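PDB 7AL6: probable hydrolase from Pseudomonas aeruginosa, which is of unknown function but adopts an alpha/beta hydrolase fold and is probably a hydrolase, perhaps a lipolytic one. Local coordinates for residues His20-Pro25 against Leu53-Leu58; Leu150-Lys155 against Arg204-Ser209; Phe221-Glu226 against Glu250-Glu255; Val232-Gly237 against His263-Asp268. One frame throughout, in Å; residues are numbered along the deposited sequence.

Contact 1. Residues His20-Pro25 against Leu53-Leu58; sequences HLFGPP and LRIVAL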
loop_
_atom_site.group_PDB
_atom_site.type_symbol
_atom_site.label_atom_id
_atom_site.label_comp_id
_atom_site.label_asym_id
_atom_site.label_seq_id
_atom_site.Cartn_x
_atom_site.Cartn_y
_atom_site.Cartn_z
ATOM N N HIS A 20 -5.096 5.916 -23.091
ATOM C CA HIS A 20 -5.838 5.697 -24.322
ATOM C C HIS A 20 -4.839 5.614 -25.465
ATOM O O HIS A 20 -3.921 6.436 -25.557
ATOM C CB HIS A 20 -6.867 6.810 -24.581
ATOM C CG HIS A 20 -7.914 6.420 -25.587
ATOM N ND1 HIS A 20 -9.033 5.690 -25.246
ATOM C CD2 HIS A 20 -7.975 6.591 -26.930
ATOM C CE1 HIS A 20 -9.753 5.458 -26.334
ATOM N NE2 HIS A 20 -9.121 5.974 -27.371
ATOM N N LEU A 21 -5.016 4.635 -26.334
ATOM C CA LEU A 21 -4.084 4.346 -27.441
ATOM C C LEU A 21 -4.641 4.878 -28.761
ATOM O O LEU A 21 -5.748 4.518 -29.096
ATOM C CB LEU A 21 -3.879 2.838 -27.516
ATOM C CG LEU A 21 -3.332 2.181 -26.260
ATOM C CD1 LEU A 21 -3.104 0.704 -26.485
ATOM C CD2 LEU A 21 -2.062 2.855 -25.800
ATOM N N PHE A 22 -3.885 5.674 -29.501
ATOM C CA PHE A 22 -4.317 6.207 -30.803
ATOM C C PHE A 22 -3.308 5.849 -31.888
ATOM O O PHE A 22 -2.136 5.770 -31.619
ATOM C CB PHE A 22 -4.375 7.727 -30.818
ATOM C CG PHE A 22 -5.361 8.366 -29.889
ATOM C CD1 PHE A 22 -6.665 8.558 -30.279
ATOM C CD2 PHE A 22 -4.971 8.804 -28.647
ATOM C CE1 PHE A 22 -7.568 9.162 -29.436
ATOM C CE2 PHE A 22 -5.877 9.408 -27.804
ATOM C CZ PHE A 22 -7.169 9.590 -28.206
ATOM N N GLY A 23 -3.782 5.706 -33.113
ATOM C CA GLY A 23 -2.955 5.501 -34.293
ATOM C C GLY A 23 -2.601 4.069 -34.538
ATOM O O GLY A 23 -2.848 3.225 -33.738
ATOM N N PRO A 24 -1.940 3.838 -35.661
ATOM C CA PRO A 24 -1.505 2.497 -36.070
ATOM C C PRO A 24 -0.445 1.922 -35.146
ATOM O O PRO A 24 0.458 2.643 -34.688
ATOM C CB PRO A 24 -0.943 2.726 -37.483
ATOM C CG PRO A 24 -0.627 4.210 -37.553
ATOM C CD PRO A 24 -1.567 4.902 -36.619
ATOM N N PRO A 25 -0.509 0.615 -34.841
ATOM C CA PRO A 25 0.496 0.036 -33.938
ATOM C C PRO A 25 1.910 0.263 -34.401
ATOM O O PRO A 25 2.815 0.241 -33.562
ATOM C CB PRO A 25 0.152 -1.468 -33.907
ATOM C CG PRO A 25 -1.150 -1.635 -34.582
ATOM C CD PRO A 25 -1.691 -0.266 -34.969
ATOM N N LEU A 53 1.219 8.510 -36.291
ATOM C CA LEU A 53 1.839 8.559 -34.949
ATOM C C LEU A 53 1.159 7.509 -34.066
ATOM O O LEU A 53 -0.028 7.380 -34.151
ATOM C CB LEU A 53 1.693 9.948 -34.331
ATOM C CG LEU A 53 2.279 11.111 -35.126
ATOM C CD1 LEU A 53 2.304 12.363 -34.294
ATOM C CD2 LEU A 53 3.663 10.798 -35.642
ATOM N N ARG A 54 1.904 6.718 -33.315
ATOM C CA ARG A 54 1.312 5.792 -32.338
ATOM C C ARG A 54 1.292 6.586 -31.034
ATOM O O ARG A 54 2.324 6.716 -30.435
ATOM C CB ARG A 54 2.099 4.494 -32.243
ATOM C CG ARG A 54 1.578 3.557 -31.174
ATOM C CD ARG A 54 0.133 3.129 -31.334
ATOM N NE ARG A 54 -0.117 1.934 -30.571
ATOM C CZ ARG A 54 -1.243 1.258 -30.555
ATOM N NH1 ARG A 54 -1.335 0.174 -29.824
ATOM N NH2 ARG A 54 -2.268 1.655 -31.262
ATOM N N ILE A 55 0.154 7.104 -30.621
ATOM C CA ILE A 55 0.080 7.998 -29.447
ATOM C C ILE A 55 -0.516 7.275 -28.253
ATOM O O ILE A 55 -1.621 6.768 -28.328
ATOM C CB ILE A 55 -0.708 9.272 -29.788
ATOM C CG1 ILE A 55 -0.087 10.022 -30.965
ATOM C CG2 ILE A 55 -0.850 10.157 -28.585
ATOM C CD1 ILE A 55 -0.972 11.064 -31.552
ATOM N N VAL A 56 0.229 7.308 -27.173
ATOM C CA VAL A 56 -0.187 6.794 -25.876
ATOM C C VAL A 56 -0.572 8.020 -25.074
ATOM O O VAL A 56 0.294 8.775 -24.614
ATOM C CB VAL A 56 0.934 5.989 -25.207
ATOM C CG1 VAL A 56 0.522 5.545 -23.806
ATOM C CG2 VAL A 56 1.308 4.782 -26.057
ATOM N N ALA A 57 -1.875 8.272 -24.952
ATOM C CA ALA A 57 -2.371 9.423 -24.210
ATOM C C ALA A 57 -2.524 8.954 -22.780
ATOM O O ALA A 57 -3.506 8.270 -22.433
ATOM C CB ALA A 57 -3.693 9.956 -24.772
ATOM N N LEU A 58 -1.574 9.358 -21.959
ATOM C CA LEU A 58 -1.413 8.876 -20.602
ATOM C C LEU A 58 -2.164 9.741 -19.610
ATOM O O LEU A 58 -2.127 10.969 -19.697
ATOM C CB LEU A 58 0.071 8.898 -20.271
ATOM C CG LEU A 58 0.541 8.267 -18.974
ATOM C CD1 LEU A 58 0.383 6.766 -19.022
ATOM C CD2 LEU A 58 2.020 8.695 -18.753
#

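Contact 2. Residues Leu150-Lys155 against Arg204-Ser209; sequences LALRHK and RLTLPS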
loop_
_atom_site.group_PDB
_atom_site.type_symbol
_atom_site.label_atom_id
_atom_site.label_comp_id
_atom_site.label_asym_id
_atom_site.label_seq_id
_atom_site.Cartn_x
_atom_site.Cartn_y
_atom_site.Cartn_z
ATOM N N LEU A 150 0.702 19.103 7.119
ATOM C CA LEU A 150 0.023 18.826 8.389
ATOM C C LEU A 150 -1.473 19.093 8.290
ATOM O O LEU A 150 -2.279 18.380 8.904
ATOM C CB LEU A 150 0.618 19.669 9.522
ATOM C CG LEU A 150 2.068 19.438 9.949
ATOM C CD1 LEU A 150 2.421 20.395 11.091
ATOM C CD2 LEU A 150 2.352 18.033 10.394
ATOM N N ALA A 151 -1.864 20.122 7.534
ATOM C CA ALA A 151 -3.264 20.502 7.388
ATOM C C ALA A 151 -4.016 19.696 6.340
ATOM O O ALA A 151 -5.209 19.947 6.131
ATOM C CB ALA A 151 -3.375 21.991 7.029
ATOM N N LEU A 152 -3.380 18.718 5.692
ATOM C CA LEU A 152 -4.008 18.120 4.522
ATOM C C LEU A 152 -5.124 17.162 4.881
ATOM O O LEU A 152 -6.013 16.912 4.057
ATOM C CB LEU A 152 -2.984 17.370 3.680
ATOM C CG LEU A 152 -3.484 17.013 2.278
ATOM C CD1 LEU A 152 -3.474 18.277 1.433
ATOM C CD2 LEU A 152 -2.637 15.911 1.682
ATOM N N ARG A 153 -5.064 16.570 6.068
ATOM C CA ARG A 153 -6.133 15.672 6.498
ATOM C C ARG A 153 -7.519 16.273 6.250
ATOM O O ARG A 153 -8.462 15.554 5.903
ATOM C CB ARG A 153 -5.950 15.343 7.984
ATOM C CG ARG A 153 -6.048 16.563 8.925
ATOM C CD ARG A 153 -5.229 16.390 10.218
ATOM N NE ARG A 153 -5.621 15.213 11.001
ATOM C CZ ARG A 153 -4.829 14.170 11.261
ATOM N NH1 ARG A 153 -3.574 14.134 10.807
ATOM N NH2 ARG A 153 -5.292 13.153 11.984
ATOM N N HIS A 154 -7.652 17.590 6.413
ATOM C CA HIS A 154 -8.942 18.268 6.479
ATOM C C HIS A 154 -9.516 18.640 5.100
ATOM O O HIS A 154 -10.457 19.449 5.033
ATOM C CB HIS A 154 -8.830 19.539 7.347
ATOM C CG HIS A 154 -8.293 19.296 8.732
ATOM N ND1 HIS A 154 -8.951 18.511 9.659
ATOM C CD2 HIS A 154 -7.179 19.755 9.355
ATOM C CE1 HIS A 154 -8.251 18.472 10.779
ATOM N NE2 HIS A 154 -7.169 19.214 10.620
ATOM N N LYS A 155 -8.988 18.071 4.005
ATOM C CA LYS A 155 -9.454 18.413 2.658
ATOM C C LYS A 155 -10.565 17.467 2.203
ATOM O O LYS A 155 -10.546 16.268 2.499
ATOM C CB LYS A 155 -8.308 18.382 1.636
ATOM C CG LYS A 155 -7.176 19.386 1.877
ATOM C CD LYS A 155 -7.303 20.649 1.020
ATOM C CE LYS A 155 -6.051 21.531 1.144
ATOM N NZ LYS A 155 -6.363 22.983 1.104
ATOM N N ARG A 204 -3.522 15.630 -2.441
ATOM C CA ARG A 204 -2.118 16.005 -2.398
ATOM C C ARG A 204 -1.748 16.908 -3.567
ATOM O O ARG A 204 -0.730 17.603 -3.496
ATOM C CB ARG A 204 -1.231 14.754 -2.394
ATOM C CG ARG A 204 -1.315 13.944 -1.092
ATOM C CD ARG A 204 -0.468 12.690 -1.225
ATOM N NE ARG A 204 -1.226 11.633 -1.878
ATOM C CZ ARG A 204 -0.793 10.394 -2.048
ATOM N NH1 ARG A 204 0.419 10.041 -1.629
ATOM N NH2 ARG A 204 -1.574 9.511 -2.654
ATOM N N LEU A 205 -2.527 16.875 -4.652
ATOM C CA LEU A 205 -2.233 17.696 -5.809
ATOM C C LEU A 205 -2.311 19.182 -5.479
ATOM O O LEU A 205 -1.837 19.993 -6.277
ATOM C CB LEU A 205 -3.210 17.387 -6.951
ATOM C CG LEU A 205 -2.936 16.030 -7.610
ATOM C CD1 LEU A 205 -4.017 15.590 -8.526
ATOM C CD2 LEU A 205 -1.606 16.066 -8.371
ATOM N N THR A 206 -2.941 19.555 -4.349
ATOM C CA THR A 206 -3.034 20.957 -3.930
ATOM C C THR A 206 -1.836 21.413 -3.110
ATOM O O THR A 206 -1.743 22.597 -2.793
ATOM C CB THR A 206 -4.311 21.230 -3.084
ATOM O OG1 THR A 206 -4.238 20.564 -1.802
ATOM C CG2 THR A 206 -5.517 20.764 -3.787
ATOM N N LEU A 207 -0.962 20.498 -2.697
ATOM C CA LEU A 207 0.122 20.871 -1.815
ATOM C C LEU A 207 1.111 21.748 -2.578
ATOM O O LEU A 207 1.284 21.592 -3.788
ATOM C CB LEU A 207 0.844 19.646 -1.297
ATOM C CG LEU A 207 0.061 18.770 -0.308
ATOM C CD1 LEU A 207 0.758 17.404 -0.199
ATOM C CD2 LEU A 207 -0.047 19.424 1.061
ATOM N N PRO A 208 1.758 22.685 -1.904
ATOM C CA PRO A 208 2.849 23.425 -2.555
ATOM C C PRO A 208 4.131 22.615 -2.526
ATOM O O PRO A 208 4.344 21.792 -1.643
ATOM C CB PRO A 208 2.966 24.700 -1.715
ATOM C CG PRO A 208 2.514 24.312 -0.350
ATOM C CD PRO A 208 1.480 23.170 -0.547
ATOM N N SER A 209 4.985 22.846 -3.517
ATOM C CA SER A 209 6.234 22.112 -3.572
ATOM C C SER A 209 7.101 22.464 -2.366
ATOM O O SER A 209 7.101 23.612 -1.902
ATOM C CB SER A 209 6.990 22.413 -4.869
ATOM O OG SER A 209 8.223 21.702 -4.849
#

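Contact 3. Residues Phe221-Glu226 against Glu250-Glu255; sequences FVRSVE and ETLPFE. With EDO (1,2-ethanediol), chain H.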
loop_
_atom_site.group_PDB
_atom_site.type_symbol
_atom_site.label_atom_id
_atom_site.label_comp_id
_atom_site.label_asym_id
_atom_site.label_seq_id
_atom_site.Cartn_x
_atom_site.Cartn_y
_atom_site.Cartn_z
ATOM N N PHE A 221 17.309 23.615 -17.805
ATOM C CA PHE A 221 16.542 22.476 -18.357
ATOM C C PHE A 221 16.139 22.799 -19.794
ATOM O O PHE A 221 16.338 21.982 -20.627
ATOM C CB PHE A 221 15.339 22.140 -17.476
ATOM C CG PHE A 221 15.654 21.172 -16.370
ATOM C CD1 PHE A 221 15.781 19.828 -16.622
ATOM C CD2 PHE A 221 15.845 21.610 -15.083
ATOM C CE1 PHE A 221 16.089 18.946 -15.610
ATOM C CE2 PHE A 221 16.151 20.725 -14.068
ATOM C CZ PHE A 221 16.284 19.395 -14.337
ATOM N N VAL A 222 15.642 23.997 -20.050
ATOM C CA VAL A 222 15.192 24.427 -21.399
ATOM C C VAL A 222 16.409 24.427 -22.323
ATOM O O VAL A 222 16.339 23.899 -23.400
ATOM C CB VAL A 222 14.541 25.816 -21.362
ATOM C CG1 VAL A 222 14.441 26.410 -22.745
ATOM C CG2 VAL A 222 13.184 25.793 -20.718
ATOM N N ARG A 223 17.517 24.935 -21.821
ATOM C CA ARG A 223 18.760 25.028 -22.579
ATOM C C ARG A 223 19.342 23.657 -22.859
ATOM O O ARG A 223 20.027 23.472 -23.869
ATOM C CB ARG A 223 19.811 25.853 -21.823
ATOM C CG ARG A 223 19.593 27.346 -21.868
ATOM C CD ARG A 223 20.026 27.962 -23.203
ATOM N NE ARG A 223 19.249 29.161 -23.457
ATOM C CZ ARG A 223 19.621 30.372 -23.084
ATOM N NH1 ARG A 223 20.792 30.543 -22.473
ATOM N NH2 ARG A 223 18.835 31.412 -23.341
ATOM N N SER A 224 19.098 22.702 -21.974
ATOM C CA SER A 224 19.604 21.315 -22.084
ATOM C C SER A 224 18.812 20.474 -23.089
ATOM O O SER A 224 19.266 19.405 -23.382
ATOM C CB SER A 224 19.661 20.656 -20.755
ATOM O OG SER A 224 20.737 21.168 -20.014
ATOM N N VAL A 225 17.662 20.923 -23.566
ATOM C CA VAL A 225 16.888 20.137 -24.561
ATOM C C VAL A 225 17.776 20.001 -25.806
ATOM O O VAL A 225 18.313 20.997 -26.238
ATOM C CB VAL A 225 15.537 20.781 -24.895
ATOM C CG1 VAL A 225 14.894 20.121 -26.089
ATOM C CG2 VAL A 225 14.598 20.765 -23.708
ATOM N N GLU A 226 17.937 18.812 -26.355
ATOM C CA GLU A 226 18.816 18.602 -27.517
ATOM C C GLU A 226 18.004 18.326 -28.774
ATOM O O GLU A 226 18.555 18.499 -29.834
ATOM C CB GLU A 226 19.754 17.427 -27.286
ATOM C CG GLU A 226 20.635 17.568 -26.072
ATOM C CD GLU A 226 21.656 16.466 -25.912
ATOM O OE1 GLU A 226 21.786 15.688 -26.787
ATOM O OE2 GLU A 226 22.300 16.427 -24.914
ATOM N N GLU A 250 12.569 33.961 -27.888
ATOM C CA GLU A 250 13.429 34.531 -28.955
ATOM C C GLU A 250 14.873 34.004 -28.835
ATOM O O GLU A 250 15.543 34.002 -29.841
ATOM C CB GLU A 250 13.249 36.055 -28.989
ATOM C CG GLU A 250 11.844 36.458 -29.432
ATOM C CD GLU A 250 11.389 37.911 -29.331
ATOM O OE1 GLU A 250 12.093 38.751 -28.739
ATOM O OE2 GLU A 250 10.311 38.199 -29.846
ATOM N N THR A 251 15.342 33.582 -27.661
ATOM C CA THR A 251 16.685 33.001 -27.435
ATOM C C THR A 251 16.681 31.467 -27.538
ATOM O O THR A 251 17.676 30.891 -27.175
ATOM C CB THR A 251 17.265 33.419 -26.079
ATOM O OG1 THR A 251 16.627 32.736 -25.010
ATOM C CG2 THR A 251 17.135 34.897 -25.826
ATOM N N LEU A 252 15.610 30.819 -27.984
ATOM C CA LEU A 252 15.556 29.369 -27.992
ATOM C C LEU A 252 15.370 28.878 -29.413
ATOM O O LEU A 252 14.672 29.501 -30.206
ATOM C CB LEU A 252 14.407 28.812 -27.130
ATOM C CG LEU A 252 14.378 29.199 -25.665
ATOM C CD1 LEU A 252 13.098 28.679 -24.985
ATOM C CD2 LEU A 252 15.622 28.702 -24.955
ATOM N N PRO A 253 15.931 27.762 -29.745
ATOM C CA PRO A 253 15.798 27.283 -31.117
ATOM C C PRO A 253 14.508 26.534 -31.375
ATOM O O PRO A 253 14.447 25.772 -32.345
ATOM C CB PRO A 253 17.006 26.351 -31.275
ATOM C CG PRO A 253 17.123 25.730 -29.872
ATOM C CD PRO A 253 16.861 26.941 -28.955
ATOM N N PHE A 254 13.485 26.690 -30.534
ATOM C CA PHE A 254 12.229 25.984 -30.787
ATOM C C PHE A 254 11.483 26.619 -31.956
ATOM O O PHE A 254 11.470 27.839 -32.104
ATOM C CB PHE A 254 11.341 25.986 -29.530
ATOM C CG PHE A 254 12.021 25.476 -28.278
ATOM C CD1 PHE A 254 13.148 24.678 -28.342
ATOM C CD2 PHE A 254 11.512 25.791 -27.027
ATOM C CE1 PHE A 254 13.761 24.225 -27.193
ATOM C CE2 PHE A 254 12.123 25.325 -25.879
ATOM C CZ PHE A 254 13.237 24.539 -25.963
ATOM N N GLU A 255 10.838 25.785 -32.785
ATOM C CA GLU A 255 9.862 26.290 -33.744
ATOM C C GLU A 255 8.630 26.807 -32.990
ATOM O O GLU A 255 8.155 26.176 -32.042
ATOM C CB GLU A 255 9.449 25.191 -34.736
ATOM C CG GLU A 255 10.614 24.566 -35.560
ATOM C CD GLU A 255 10.167 23.357 -36.407
ATOM O OE1 GLU A 255 9.050 23.392 -36.952
ATOM O OE2 GLU A 255 10.926 22.360 -36.544
HETATM C C1 EDO H . 13.014 21.909 -34.540
HETATM O O1 EDO H . 13.838 21.760 -35.668
HETATM C C2 EDO H . 13.304 23.140 -33.782
HETATM O O2 EDO H . 13.799 22.991 -32.503
#

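Contact 4. Residues Val232-Gly237 against His263-Asp268; sequences VLAEQG and HHLHLD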
loop_
_atom_site.group_PDB
_atom_site.type_symbol
_atom_site.label_atom_id
_atom_site.label_comp_id
_atom_site.label_asym_id
_atom_site.label_seq_id
_atom_site.Cartn_x
_atom_site.Cartn_y
_atom_site.Cartn_z
ATOM N N VAL A 232 3.533 25.479 -29.666
ATOM C CA VAL A 232 2.305 26.190 -30.034
ATOM C C VAL A 232 1.952 27.152 -28.918
ATOM O O VAL A 232 1.955 26.787 -27.731
ATOM C CB VAL A 232 1.153 25.225 -30.319
ATOM C CG1 VAL A 232 -0.192 25.989 -30.317
ATOM C CG2 VAL A 232 1.404 24.532 -31.654
ATOM N N LEU A 233 1.647 28.388 -29.305
ATOM C CA LEU A 233 1.392 29.490 -28.386
ATOM C C LEU A 233 -0.003 30.008 -28.671
ATOM O O LEU A 233 -0.277 30.425 -29.796
ATOM C CB LEU A 233 2.414 30.609 -28.586
ATOM C CG LEU A 233 3.828 30.099 -28.309
ATOM C CD1 LEU A 233 4.851 30.970 -28.968
ATOM C CD2 LEU A 233 4.021 30.047 -26.801
ATOM N N ALA A 234 -0.878 29.883 -27.685
ATOM C CA ALA A 234 -2.284 30.303 -27.769
ATOM C C ALA A 234 -2.324 31.828 -27.652
ATOM O O ALA A 234 -1.801 32.312 -26.679
ATOM C CB ALA A 234 -3.095 29.656 -26.687
ATOM N N GLU A 235 -3.064 32.515 -28.509
ATOM C CA GLU A 235 -3.027 34.062 -28.384
ATOM C C GLU A 235 -3.488 34.661 -26.974
ATOM O O GLU A 235 -3.057 35.642 -26.316
ATOM C CB GLU A 235 -4.105 34.595 -29.320
ATOM C CG GLU A 235 -4.169 36.110 -29.353
ATOM C CD GLU A 235 -5.041 36.710 -30.443
ATOM O OE1 GLU A 235 -5.235 37.940 -30.428
ATOM O OE2 GLU A 235 -5.516 35.958 -31.306
ATOM N N GLN A 236 -4.459 33.954 -26.423
ATOM C CA GLN A 236 -5.097 34.215 -25.118
ATOM C C GLN A 236 -4.624 33.245 -24.028
ATOM O O GLN A 236 -5.265 33.211 -22.995
ATOM C CB GLN A 236 -6.603 34.230 -25.307
ATOM C CG GLN A 236 -7.077 35.566 -25.829
ATOM C CD GLN A 236 -8.567 35.597 -25.997
ATOM O OE1 GLN A 236 -9.095 35.127 -26.989
ATOM N NE2 GLN A 236 -9.254 36.146 -25.013
ATOM N N GLY A 237 -3.541 32.496 -24.232
ATOM C CA GLY A 237 -3.012 31.592 -23.228
ATOM C C GLY A 237 -1.797 32.150 -22.506
ATOM O O GLY A 237 -1.809 33.300 -22.052
ATOM N N HIS A 263 -5.882 28.748 -23.607
ATOM C CA HIS A 263 -4.880 27.801 -23.151
ATOM C C HIS A 263 -5.171 26.356 -23.573
ATOM O O HIS A 263 -4.238 25.570 -23.814
ATOM C CB HIS A 263 -4.822 27.914 -21.657
ATOM C CG HIS A 263 -3.793 27.055 -21.018
ATOM N ND1 HIS A 263 -2.464 27.109 -21.366
ATOM C CD2 HIS A 263 -3.893 26.138 -20.032
ATOM C CE1 HIS A 263 -1.781 26.279 -20.602
ATOM N NE2 HIS A 263 -2.626 25.671 -19.789
ATOM N N HIS A 264 -6.443 26.003 -23.718
ATOM C CA HIS A 264 -6.862 24.686 -24.191
ATOM C C HIS A 264 -7.259 24.709 -25.645
ATOM O O HIS A 264 -8.163 23.975 -26.046
ATOM C CB HIS A 264 -8.012 24.162 -23.336
ATOM C CG HIS A 264 -7.577 23.639 -22.005
ATOM N ND1 HIS A 264 -7.234 24.463 -20.955
ATOM C CD2 HIS A 264 -7.403 22.364 -21.561
ATOM C CE1 HIS A 264 -6.886 23.724 -19.912
ATOM N NE2 HIS A 264 -6.972 22.447 -20.260
ATOM N N LEU A 265 -6.556 25.492 -26.484
ATOM C CA LEU A 265 -7.022 25.695 -27.855
ATOM C C LEU A 265 -7.182 24.394 -28.622
ATOM O O LEU A 265 -8.000 24.316 -29.551
ATOM C CB LEU A 265 -6.085 26.644 -28.610
ATOM C CG LEU A 265 -4.762 26.083 -29.107
ATOM C CD1 LEU A 265 -4.113 27.132 -30.047
ATOM C CD2 LEU A 265 -3.811 25.740 -27.962
ATOM N N HIS A 266 -6.365 23.394 -28.325
ATOM C CA HIS A 266 -6.368 22.066 -28.988
ATOM C C HIS A 266 -7.630 21.275 -28.636
ATOM O O HIS A 266 -7.928 20.373 -29.346
ATOM C CB HIS A 266 -5.110 21.271 -28.638
ATOM C CG HIS A 266 -5.077 20.847 -27.222
ATOM N ND1 HIS A 266 -5.009 21.725 -26.215
ATOM C CD2 HIS A 266 -5.131 19.642 -26.653
ATOM C CE1 HIS A 266 -5.001 21.083 -25.080
ATOM N NE2 HIS A 266 -5.068 19.822 -25.323
ATOM N N LEU A 267 -8.253 21.554 -27.503
ATOM C CA LEU A 267 -9.469 20.840 -27.043
ATOM C C LEU A 267 -10.754 21.674 -27.137
ATOM O O LEU A 267 -11.793 21.076 -27.312
ATOM C CB LEU A 267 -9.231 20.422 -25.599
ATOM C CG LEU A 267 -10.384 19.698 -24.926
ATOM C CD1 LEU A 267 -10.539 18.316 -25.496
ATOM C CD2 LEU A 267 -10.186 19.655 -23.437
ATOM N N ASP A 268 -10.664 22.998 -27.133
ATOM C CA ASP A 268 -11.842 23.890 -27.068
ATOM C C ASP A 268 -12.773 23.647 -28.246
ATOM O O ASP A 268 -13.937 23.556 -28.023
ATOM C CB ASP A 268 -11.434 25.354 -27.031
ATOM C CG ASP A 268 -11.014 25.779 -25.656
ATOM O OD1 ASP A 268 -11.496 25.191 -24.730
ATOM O OD2 ASP A 268 -10.188 26.636 -25.550
#

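Contact 1. Residues His20-Pro25 against Leu53-Leu58
F22 and I55 exchange two backbone hydrogen bonds, as do H20 and A57, joining strand 16-22 to strand 53-58 as antiparallel neighbours in the mixed central sheet of the alpha/beta hydrolase fold. This strand half is the tight part. F22 N reaches I55 O at 2.8 Å, with an N-H...O angle of 163°. Between the two bonded pairs, L21 and V56 make a non-hydrogen-bonded pair whose side chains lie side by side, L21 CD2 3.9 Å from V56 CG2; L91 of helix 77-91 packs on V56, so branched aliphatic residues suit this buried face. On the other face the F22 ring turns its edge to A57, CE2 lying 3.8 Å from the methyl CB, alanine being small enough to fit there. H20 CD2 rests over the rim of one face of that ring, while H20 ND1 is hydrogen-bonded to E7.

Past F22 the chain leaves the strand, and G23 and P25 are exposed. G23, at a positive phi of 86°, brings its CA to 3.5 Å from L53 O, where a side chain would run into that oxygen. R54, itself buried, reaches across this solvent-facing end: L21 CB and P25 CA lie over opposite faces of its guanidinium, and Y197 of the second subunit packs on the R54 side chain. R54 NH2 donates to G23 O at 3.0 Å, the oxygen lying 17° out of the guanidinium plane.

Contact 2. Residues Leu150-Lys155 against Arg204-Ser209
In L152, chi1 of -166° sets CG anti to the backbone N, toward segment 204-209, and chi2 of 75° turns the two methyls to their separate partners; T206, by contrast, places OG1 between its own N and carbonyl carbon (chi1 68°), on the side where K155 passes. L152 CD1 meets L207 CD2 at 3.6 Å, and CD2 meets R204 CG at 3.6 Å; L152 crosses both partners at about a right angle. Leucine suits the spot because each branch finds its own carbon surface, and R204 offers only the aliphatic start of its chain.

Both segments belong to the long insertion between strands 119-125 and 229-234, where alpha/beta hydrolases commonly carry a cap. One follows helix 138-150, whose A148 and Q149 touch L207, and the other begins in a 3-10 turn closed by L207 N bonding to R204 O. The charged end of R204 turns to other partners, a salt bridge with D202 and the carbonyls of R69 and A70. Toward solvent, K155 and T206 slide past each other in opposite directions: K155 CE lies 3.6 Å from T206 OG1, a van der Waals contact of a methylene with a hydroxyl hydrogen-bonded to A203 O.

Contact 3. Residues Phe221-Glu226 against Glu250-Glu255
V222 CG1 presses into the fork of L252, 3.4 Å from CD2 and 3.5 Å from CD1, closer than usual for carbon pairs; the two side chains cross at about a right angle. CG1 stands anti to the V222 backbone N (chi1 164°), and this same methyl also meets F254 CZ at 3.9 Å. V225 CG1 approaches F254 CE1 more loosely, at 4.4 Å. Compact, branched residues fit here because one methyl can serve two neighbours. The F254 ring is itself backed by L252, whose CB lies over the centre of one face, 4.1 Å above the plane.

Further out, the solvent-facing side turns polar. R223 NH2 makes a weak bond to T251 OG1, at 3.1 Å and 131°, with the hydroxyl at the guanidinium edge; R223 has a second conformer, which makes this link doubtful, and T251 OG1 has L248 O as its stronger partner. Behind the hydrophobic cluster, V109 of helix 103-114 supports V222 and V225, while L128 packs on L252 and F254. The contact thus joins the end of helix 215-223 to the loop that closes the beta-alpha-beta crossover from strand 229-234 to strand 255-259. An ethanediol, probably from the crystallisation liquor, donates O2 to P253 O at 2.9 Å. Cohesion across the two segments therefore rests on methyl and ring packing, the exposed R223-T251 pair adding little that is fixed.

Contact 4. Residues Val232-Gly237 against His263-Asp268
V232 begins the contact from strand 229-234, its CG1 lying 4.1 Å from L265 CD1, the two side chains crossing obliquely. L265 carries CG between its own backbone N and carbonyl carbon (chi1 77°), a less usual setting for leucine, and its other branch, CD2, stands 4.2 Å from A234 CB. A small methyl at A234 suits a place where both L265 and the backbone of H263 come near. From A234 the chain makes a type I turn, closed by G237 N bonding to A234 O at 3.0 Å. G237, at the N-cap of helix 238-241, puts its bare CA 4.1 Å from H263 N, and lacking CB it avoids crowding A234 and H263.

A234 and G237 thus lie against the backbone N of H263, whose ring leads away from strand 229-234. Its ND1 is hydrogen-bonded to D126 OD2 and its NE2 to S102 OG, with S102 on the tight strand-to-helix bend that resembles a nucleophile elbow. This is consistent with the Ser-His-Asp triad of the alpha/beta hydrolases. Only van der Waals packing joins the two segments directly, while A234 N and H263 ND1 bond to the two oxygens of D126, probably fixing the orientation of its carboxylate.

Overall arrangement
Contacts 1 and 4 both reach the main sheet: contact 1 pairs two of its strands through regular backbone bonds, whereas contact 4 sets a loop and short helix against a strand's end with only van der Waals packing between the two segments, and it is the more buried. Contact 3 is partly buried, with a hydrophobic centre and a weak, exposed polar pair, and shares neighbouring elements with contact 4, since helix 215-223 leads into strand 229-234; their nearest atoms are about 5 Å apart. Contact 2 is a surface contact in the insertion, on the opposite side of the chain's centre from contact 1. Contacts 2 and 3 both touch the third subunit, and only contact 4 carries a probable catalytic residue.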